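Fumarate lyase (Mesorhizobium sp., PDB 3C8T) is a fumarate lyase of the mostly helical superfamily of that name and assembles from four subunits. Local coordinates at residues A111-I116 against L215-P220; A42-I47 against Q208-R213. All blocks are in the same frame, centred on the assembly; numbering follows the deposited sequence.

Contact 1. Residues A111-I116 against L215-P220; sequences ATVLQI and LNLGVP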
ATOM      1  N   ALA A 111     -15.526  18.469 -15.584  1.00 27.33           N
ATOM      2  CA  ALA A 111     -15.386  19.411 -14.451  1.00 27.44           C
ATOM      3  C   ALA A 111     -14.180  19.107 -13.572  1.00 28.09           C
ATOM      4  O   ALA A 111     -13.514  20.025 -13.088  1.00 27.49           O
ATOM      5  CB  ALA A 111     -16.652  19.431 -13.592  1.00 27.90           C
ATOM      6  N   THR A 112     -13.935  17.809 -13.327  1.00 29.16           N
ATOM      7  CA  THR A 112     -12.715  17.358 -12.624  1.00 29.24           C
ATOM      8  C   THR A 112     -11.469  17.808 -13.352  1.00 29.36           C
ATOM      9  O   THR A 112     -10.536  18.319 -12.722  1.00 29.49           O
ATOM     10  CB  THR A 112     -12.711  15.824 -12.385  1.00 30.19           C
ATOM     11  OG1 THR A 112     -13.853  15.493 -11.591  1.00 29.21           O
ATOM     12  CG2 THR A 112     -11.441  15.332 -11.670  1.00 31.44           C
ATOM     13  N   VAL A 113     -11.434  17.622 -14.670  1.00 29.16           N
ATOM     14  CA  VAL A 113     -10.277  18.073 -15.450  1.00 28.56           C
ATOM     15  C   VAL A 113     -10.061  19.600 -15.318  1.00 28.40           C
ATOM     16  O   VAL A 113      -8.936  20.067 -15.192  1.00 28.82           O
ATOM     17  CB  VAL A 113     -10.345  17.557 -16.922  1.00 28.94           C
ATOM     18  CG1 VAL A 113      -9.453  18.343 -17.851  1.00 26.55           C
ATOM     19  CG2 VAL A 113      -9.986  16.040 -16.988  1.00 29.09           C
ATOM     20  N   LEU A 114     -11.134  20.369 -15.269  1.00 27.77           N
ATOM     21  CA  LEU A 114     -11.015  21.812 -15.102  1.00 28.33           C
ATOM     22  C   LEU A 114     -10.387  22.182 -13.744  1.00 29.36           C
ATOM     23  O   LEU A 114      -9.569  23.105 -13.663  1.00 29.10           O
ATOM     24  CB  LEU A 114     -12.388  22.504 -15.265  1.00 27.13           C
ATOM     25  CG  LEU A 114     -12.974  22.389 -16.681  1.00 26.95           C
ATOM     26  CD1 LEU A 114     -14.450  22.791 -16.673  1.00 25.42           C
ATOM     27  CD2 LEU A 114     -12.183  23.210 -17.650  1.00 25.60           C
ATOM     28  N   GLN A 115     -10.795  21.489 -12.684  1.00 29.33           N
ATOM     29  CA  GLN A 115     -10.169  21.664 -11.388  1.00 30.05           C
ATOM     30  C   GLN A 115      -8.692  21.232 -11.420  1.00 29.77           C
ATOM     31  O   GLN A 115      -7.825  21.963 -10.946  1.00 31.40           O
ATOM     32  CB  GLN A 115     -10.938  20.841 -10.379  1.00 30.83           C
ATOM     33  CG  GLN A 115     -12.361  21.377 -10.039  1.00 31.13           C
ATOM     34  CD  GLN A 115     -13.108  20.399  -9.137  1.00 31.19           C
ATOM     35  OE1 GLN A 115     -13.086  19.201  -9.370  1.00 32.51           O
ATOM     36  NE2 GLN A 115     -13.729  20.904  -8.083  1.00 35.27           N
ATOM     37  N   ILE A 116      -8.401  20.046 -11.959  1.00 29.02           N
ATOM     38  CA  ILE A 116      -7.000  19.590 -12.150  1.00 28.55           C
ATOM     39  C   ILE A 116      -6.102  20.638 -12.865  1.00 30.85           C
ATOM     40  O   ILE A 116      -4.930  20.800 -12.500  1.00 32.18           O
ATOM     41  CB  ILE A 116      -6.932  18.193 -12.858  1.00 28.61           C
ATOM     42  CG1 ILE A 116      -7.574  17.092 -11.948  1.00 27.32           C
ATOM     43  CG2 ILE A 116      -5.509  17.779 -13.155  1.00 22.36           C
ATOM     44  CD1 ILE A 116      -7.737  15.712 -12.626  1.00 27.29           C
ATOM     45  N   LEU A 215     -13.571  24.998 -24.019  1.00 36.24           N
ATOM     46  CA  LEU A 215     -13.069  24.959 -22.655  1.00 36.33           C
ATOM     47  C   LEU A 215     -11.566  25.114 -22.633  1.00 36.71           C
ATOM     48  O   LEU A 215     -10.962  25.156 -21.570  1.00 37.70           O
ATOM     49  CB  LEU A 215     -13.429  23.626 -22.004  1.00 35.93           C
ATOM     50  CG  LEU A 215     -14.908  23.400 -21.751  1.00 34.15           C
ATOM     51  CD1 LEU A 215     -15.148  21.967 -21.282  1.00 31.41           C
ATOM     52  CD2 LEU A 215     -15.411  24.418 -20.743  1.00 33.26           C
ATOM     53  N   ASN A 216     -10.962  25.149 -23.814  1.00 36.61           N
ATOM     54  CA  ASN A 216      -9.516  25.194 -23.923  1.00 36.66           C
ATOM     55  C   ASN A 216      -8.828  23.931 -23.375  1.00 35.58           C
ATOM     56  O   ASN A 216      -7.826  24.034 -22.700  1.00 35.42           O
ATOM     57  CB  ASN A 216      -8.991  26.468 -23.244  1.00 37.84           C
ATOM     58  CG  ASN A 216      -7.526  26.726 -23.533  1.00 40.87           C
ATOM     59  OD1 ASN A 216      -6.995  26.314 -24.567  1.00 42.64           O
ATOM     60  ND2 ASN A 216      -6.851  27.397 -22.596  1.00 43.73           N
ATOM     61  N   LEU A 217      -9.348  22.747 -23.714  1.00 34.08           N
ATOM     62  CA  LEU A 217      -8.753  21.470 -23.306  1.00 32.64           C
ATOM     63  C   LEU A 217      -8.286  20.704 -24.539  1.00 32.62           C
ATOM     64  O   LEU A 217      -8.720  21.013 -25.671  1.00 32.03           O
ATOM     65  CB  LEU A 217      -9.785  20.641 -22.518  1.00 32.30           C
ATOM     66  CG  LEU A 217     -10.180  21.219 -21.153  1.00 31.81           C
ATOM     67  CD1 LEU A 217     -11.409  20.541 -20.597  1.00 30.69           C
ATOM     68  CD2 LEU A 217      -8.979  21.205 -20.104  1.00 33.21           C
ATOM     69  N   GLY A 218      -7.422  19.702 -24.362  1.00 30.81           N
ATOM     70  CA  GLY A 218      -7.116  18.833 -25.528  1.00 30.45           C
ATOM     71  C   GLY A 218      -8.349  17.966 -25.849  1.00 30.80           C
ATOM     72  O   GLY A 218      -9.339  17.977 -25.110  1.00 29.44           O
ATOM     73  N   VAL A 219      -8.262  17.221 -26.945  1.00 30.76           N
ATOM     74  CA  VAL A 219      -9.226  16.225 -27.355  1.00 30.41           C
ATOM     75  C   VAL A 219      -8.599  14.854 -27.080  1.00 31.14           C
ATOM     76  O   VAL A 219      -7.487  14.592 -27.523  1.00 31.96           O
ATOM     77  CB  VAL A 219      -9.543  16.351 -28.886  1.00 31.88           C
ATOM     78  CG1 VAL A 219     -10.527  15.263 -29.381  1.00 29.87           C
ATOM     79  CG2 VAL A 219     -10.087  17.768 -29.248  1.00 28.19           C
ATOM     80  N   PRO A 220      -9.300  13.967 -26.341  1.00 30.33           N
ATOM     81  CA  PRO A 220      -8.767  12.622 -26.104  1.00 29.94           C
ATOM     82  C   PRO A 220      -8.724  11.816 -27.393  1.00 30.30           C
ATOM     83  O   PRO A 220      -9.493  12.093 -28.348  1.00 30.95           O
ATOM     84  CB  PRO A 220      -9.819  12.005 -25.171  1.00 29.25           C
ATOM     85  CG  PRO A 220     -11.108  12.675 -25.550  1.00 27.15           C
ATOM     86  CD  PRO A 220     -10.632  14.126 -25.726  1.00 30.24           C
TER
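L114 and L215 have the nearest CA atoms across the contact, 8.4 Å apart, between a turn of the long helix 104-140 and the chain just as it leaves helix 204-215. This is a helix-to-loop contact of the helical fumarate lyase fold. A Schellman motif ends helix 204-215: N216 takes positive phi, and beyond it the chain continues as a loop through L217. Within 111-116 the helix keeps its regular bonds, such as I116 N to T112 O at 2.9 Å. On either side of N216 in the sequence, L215 and L217 both point their CB toward helix 104-140, where L114 and V113 receive them. The L114 side chain is the one that meets both leucines. Its CD1 only brushes L215 CD2, at 4.5 Å, whereas its CD2 approaches L217 CD1 to 4.1 Å, the two side chains crossing at about a right angle. Between the two segments the contact is apolar, but R117, one turn further along the helix, donates to L215 O and more weakly to N216 O, tying the loop to the same helix. L186 and W224 also pack on V113. With CG1 anti to the backbone N (chi1 161°), V113 slides past L217 in the opposite direction and lays that one methyl against both branches of the leucine, V113 CG1 standing 4.0 Å from L217 CD1 and 3.7 Å from L217 CD2.

Contact 2. Residues A42-I47 against Q208-R213; sequences ARLGII and QRELAR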
ATOM      1  N   ALA A  42     -24.605  24.679 -30.806  1.00 43.03           N
ATOM      2  CA  ALA A  42     -25.286  25.701 -31.579  1.00 43.37           C
ATOM      3  C   ALA A  42     -24.447  26.074 -32.780  1.00 44.26           C
ATOM      4  O   ALA A  42     -24.992  26.285 -33.870  1.00 44.12           O
ATOM      5  CB  ALA A  42     -25.587  26.903 -30.739  1.00 43.34           C
ATOM      6  N   ARG A  43     -23.125  26.146 -32.590  1.00 44.88           N
ATOM      7  CA  ARG A  43     -22.195  26.356 -33.707  1.00 45.43           C
ATOM      8  C   ARG A  43     -22.220  25.243 -34.755  1.00 45.29           C
ATOM      9  O   ARG A  43     -22.011  25.501 -35.932  1.00 45.37           O
ATOM     10  CB  ARG A  43     -20.761  26.555 -33.224  1.00 45.43           C
ATOM     11  CG  ARG A  43     -20.509  27.926 -32.645  1.00 48.67           C
ATOM     12  CD  ARG A  43     -19.035  28.287 -32.677  1.00 52.69           C
ATOM     13  NE  ARG A  43     -18.221  27.342 -31.925  1.00 56.21           N
ATOM     14  CZ  ARG A  43     -17.968  27.417 -30.618  1.00 59.28           C
ATOM     15  NH1 ARG A  43     -18.473  28.404 -29.870  1.00 58.91           N
ATOM     16  NH2 ARG A  43     -17.201  26.488 -30.057  1.00 59.13           N
ATOM     17  N   LEU A  44     -22.449  24.010 -34.336  1.00 44.86           N
ATOM     18  CA  LEU A  44     -22.482  22.892 -35.282  1.00 45.56           C
ATOM     19  C   LEU A  44     -23.897  22.660 -35.795  1.00 45.46           C
ATOM     20  O   LEU A  44     -24.164  21.650 -36.439  1.00 46.19           O
ATOM     21  CB  LEU A  44     -21.947  21.600 -34.633  1.00 45.03           C
ATOM     22  CG  LEU A  44     -20.471  21.587 -34.208  1.00 47.33           C
ATOM     23  CD1 LEU A  44     -20.248  20.667 -33.033  1.00 45.96           C
ATOM     24  CD2 LEU A  44     -19.532  21.226 -35.380  1.00 47.34           C
ATOM     25  N   GLY A  45     -24.806  23.573 -35.458  1.00 45.89           N
ATOM     26  CA  GLY A  45     -26.214  23.496 -35.874  1.00 45.55           C
ATOM     27  C   GLY A  45     -26.984  22.334 -35.271  1.00 45.51           C
ATOM     28  O   GLY A  45     -27.934  21.832 -35.868  1.00 45.75           O
ATOM     29  N   ILE A  46     -26.593  21.898 -34.081  1.00 45.16           N
ATOM     30  CA  ILE A  46     -27.202  20.693 -33.520  1.00 45.05           C
ATOM     31  C   ILE A  46     -28.383  21.033 -32.634  1.00 44.45           C
ATOM     32  O   ILE A  46     -29.348  20.265 -32.534  1.00 44.57           O
ATOM     33  CB  ILE A  46     -26.161  19.750 -32.857  1.00 45.20           C
ATOM     34  CG1 ILE A  46     -25.383  19.036 -33.961  1.00 45.80           C
ATOM     35  CG2 ILE A  46     -26.833  18.713 -31.965  1.00 44.08           C
ATOM     36  CD1 ILE A  46     -24.076  18.500 -33.513  1.00 44.16           C
ATOM     37  N   ILE A  47     -28.302  22.198 -32.009  1.00 43.89           N
ATOM     38  CA  ILE A  47     -29.416  22.752 -31.261  1.00 43.69           C
ATOM     39  C   ILE A  47     -29.575  24.174 -31.817  1.00 44.69           C
ATOM     40  O   ILE A  47     -28.617  24.675 -32.398  1.00 45.26           O
ATOM     41  CB  ILE A  47     -29.164  22.755 -29.722  1.00 43.21           C
ATOM     42  CG1 ILE A  47     -27.977  23.656 -29.347  1.00 41.84           C
ATOM     43  CG2 ILE A  47     -28.978  21.313 -29.174  1.00 42.55           C
ATOM     44  CD1 ILE A  47     -28.043  24.137 -27.908  1.00 40.22           C
ATOM     45  N   GLN A 208     -17.567  16.835 -29.577  1.00 35.76           N
ATOM     46  CA  GLN A 208     -16.491  16.553 -28.614  1.00 35.85           C
ATOM     47  C   GLN A 208     -15.294  17.475 -28.831  1.00 36.31           C
ATOM     48  O   GLN A 208     -14.752  18.054 -27.873  1.00 36.37           O
ATOM     49  CB  GLN A 208     -16.059  15.065 -28.716  1.00 35.68           C
ATOM     50  CG  GLN A 208     -15.046  14.652 -27.672  1.00 35.45           C
ATOM     51  CD  GLN A 208     -14.440  13.321 -27.950  1.00 37.02           C
ATOM     52  OE1 GLN A 208     -13.411  13.245 -28.614  1.00 37.25           O
ATOM     53  NE2 GLN A 208     -15.065  12.239 -27.446  1.00 36.22           N
ATOM     54  N   ARG A 209     -14.886  17.598 -30.088  1.00 36.30           N
ATOM     55  CA  ARG A 209     -13.820  18.505 -30.499  1.00 37.34           C
ATOM     56  C   ARG A 209     -14.149  19.992 -30.318  1.00 37.40           C
ATOM     57  O   ARG A 209     -13.316  20.757 -29.835  1.00 38.03           O
ATOM     58  CB  ARG A 209     -13.471  18.235 -31.957  1.00 38.27           C
ATOM     59  CG  ARG A 209     -12.792  16.910 -32.153  1.00 41.67           C
ATOM     60  CD  ARG A 209     -12.856  16.494 -33.604  1.00 47.05           C
ATOM     61  NE  ARG A 209     -12.212  15.193 -33.799  1.00 47.99           N
ATOM     62  CZ  ARG A 209     -12.433  14.417 -34.857  1.00 50.73           C
ATOM     63  NH1 ARG A 209     -13.294  14.806 -35.797  1.00 48.43           N
ATOM     64  NH2 ARG A 209     -11.815  13.243 -34.964  1.00 49.75           N
ATOM     65  N   GLU A 210     -15.348  20.406 -30.724  1.00 37.29           N
ATOM     66  CA  GLU A 210     -15.798  21.771 -30.462  1.00 37.28           C
ATOM     67  C   GLU A 210     -15.804  22.138 -28.981  1.00 35.54           C
ATOM     68  O   GLU A 210     -15.425  23.249 -28.595  1.00 35.94           O
ATOM     69  CB  GLU A 210     -17.183  22.019 -31.054  1.00 37.71           C
ATOM     70  CG  GLU A 210     -17.137  22.644 -32.399  1.00 41.66           C
ATOM     71  CD  GLU A 210     -16.198  23.855 -32.442  1.00 47.22           C
ATOM     72  OE1 GLU A 210     -16.527  24.913 -31.828  1.00 47.92           O
ATOM     73  OE2 GLU A 210     -15.127  23.727 -33.087  1.00 48.60           O
ATOM     74  N   LEU A 211     -16.263  21.199 -28.170  1.00 34.93           N
ATOM     75  CA  LEU A 211     -16.330  21.350 -26.727  1.00 34.38           C
ATOM     76  C   LEU A 211     -14.941  21.498 -26.095  1.00 33.68           C
ATOM     77  O   LEU A 211     -14.755  22.312 -25.215  1.00 34.19           O
ATOM     78  CB  LEU A 211     -17.093  20.174 -26.122  1.00 34.23           C
ATOM     79  CG  LEU A 211     -17.217  20.100 -24.601  1.00 33.81           C
ATOM     80  CD1 LEU A 211     -18.020  21.258 -24.114  1.00 33.67           C
ATOM     81  CD2 LEU A 211     -17.897  18.802 -24.214  1.00 34.53           C
ATOM     82  N   ALA A 212     -13.969  20.741 -26.575  1.00 33.35           N
ATOM     83  CA  ALA A 212     -12.597  20.873 -26.094  1.00 33.94           C
ATOM     84  C   ALA A 212     -12.115  22.315 -26.356  1.00 35.20           C
ATOM     85  O   ALA A 212     -11.493  22.958 -25.504  1.00 34.85           O
ATOM     86  CB  ALA A 212     -11.714  19.866 -26.785  1.00 32.10           C
ATOM     87  N   ARG A 213     -12.450  22.822 -27.541  1.00 36.75           N
ATOM     88  CA  ARG A 213     -12.034  24.135 -27.959  1.00 38.10           C
ATOM     89  C   ARG A 213     -12.658  25.176 -27.062  1.00 37.88           C
ATOM     90  O   ARG A 213     -11.962  26.049 -26.588  1.00 39.58           O
ATOM     91  CB  ARG A 213     -12.382  24.350 -29.429  1.00 38.73           C
ATOM     92  CG  ARG A 213     -11.607  25.476 -30.081  1.00 43.06           C
ATOM     93  CD  ARG A 213     -11.606  25.358 -31.610  1.00 50.79           C
ATOM     94  NE  ARG A 213     -12.769  25.952 -32.294  1.00 55.64           N
ATOM     95  CZ  ARG A 213     -13.571  26.907 -31.816  1.00 57.47           C
ATOM     96  NH1 ARG A 213     -13.380  27.435 -30.614  1.00 60.71           N
ATOM     97  NH2 ARG A 213     -14.581  27.343 -32.560  1.00 58.97           N
TER
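R43 grips a single carboxylate oxygen of E210 with two N-H groups. R43 NH2 reaches E210 OE1 at 2.5 Å and 159°, very short, so its exact length is doubtful; R43 NE donates to the same oxygen at 3.0 Å by a more bent bond, meeting OE1 on its anti side and tilted out of the carboxylate plane. OE1 sits at the edge of the R43 guanidinium, near its plane, while the carboxylate stands almost upright to it (88°). R213, a turn beyond E210, brings a face of its guanidinium over OE1, with NH2 3.2 Å from the oxygen; no N-H points there, so the attraction is one of charge. The two guanidinium planes are 19° apart, R43 NE 3.7 Å from R213 NH2, and the shared carboxylate oxygen probably offsets their like charges. E214 forms a further salt bridge with R43 NH1. The network joins the C-terminal end of helix 23-43, closed by a Schellman motif at G45 (G45 N to A42 O 3.1 Å), to the flank of helix 204-215. Beside the charges, the chain of E210, bent at chi2, puts its CG 3.7 Å from L44 CD1 while OE1 turns to R43. D206 and V207 also touch L44, and A40 packs on E210.

How the contacts relate
Helix 204-215 joins the two contacts: its residues 208-213 meet the end of helix 23-43 in contact 2, and the chain leaving it meets helix 104-140 in contact 1. Their centres are about 15 Å apart, and their segments alternate along the sequence. They touch directly where the loop folds back on the helix: L217 N lies 2.8 Å from A212 O, a probable hydrogen bond, and V219 CG2 packs 3.6 Å from A212 CB. Helix 23-43, whose end forms contact 2, also touches contact 1, T33 lying on L114. Contact 1 is buried, its centre about 21 Å from the chain centre; contact 2 is at the surface, its centre about 36 Å out.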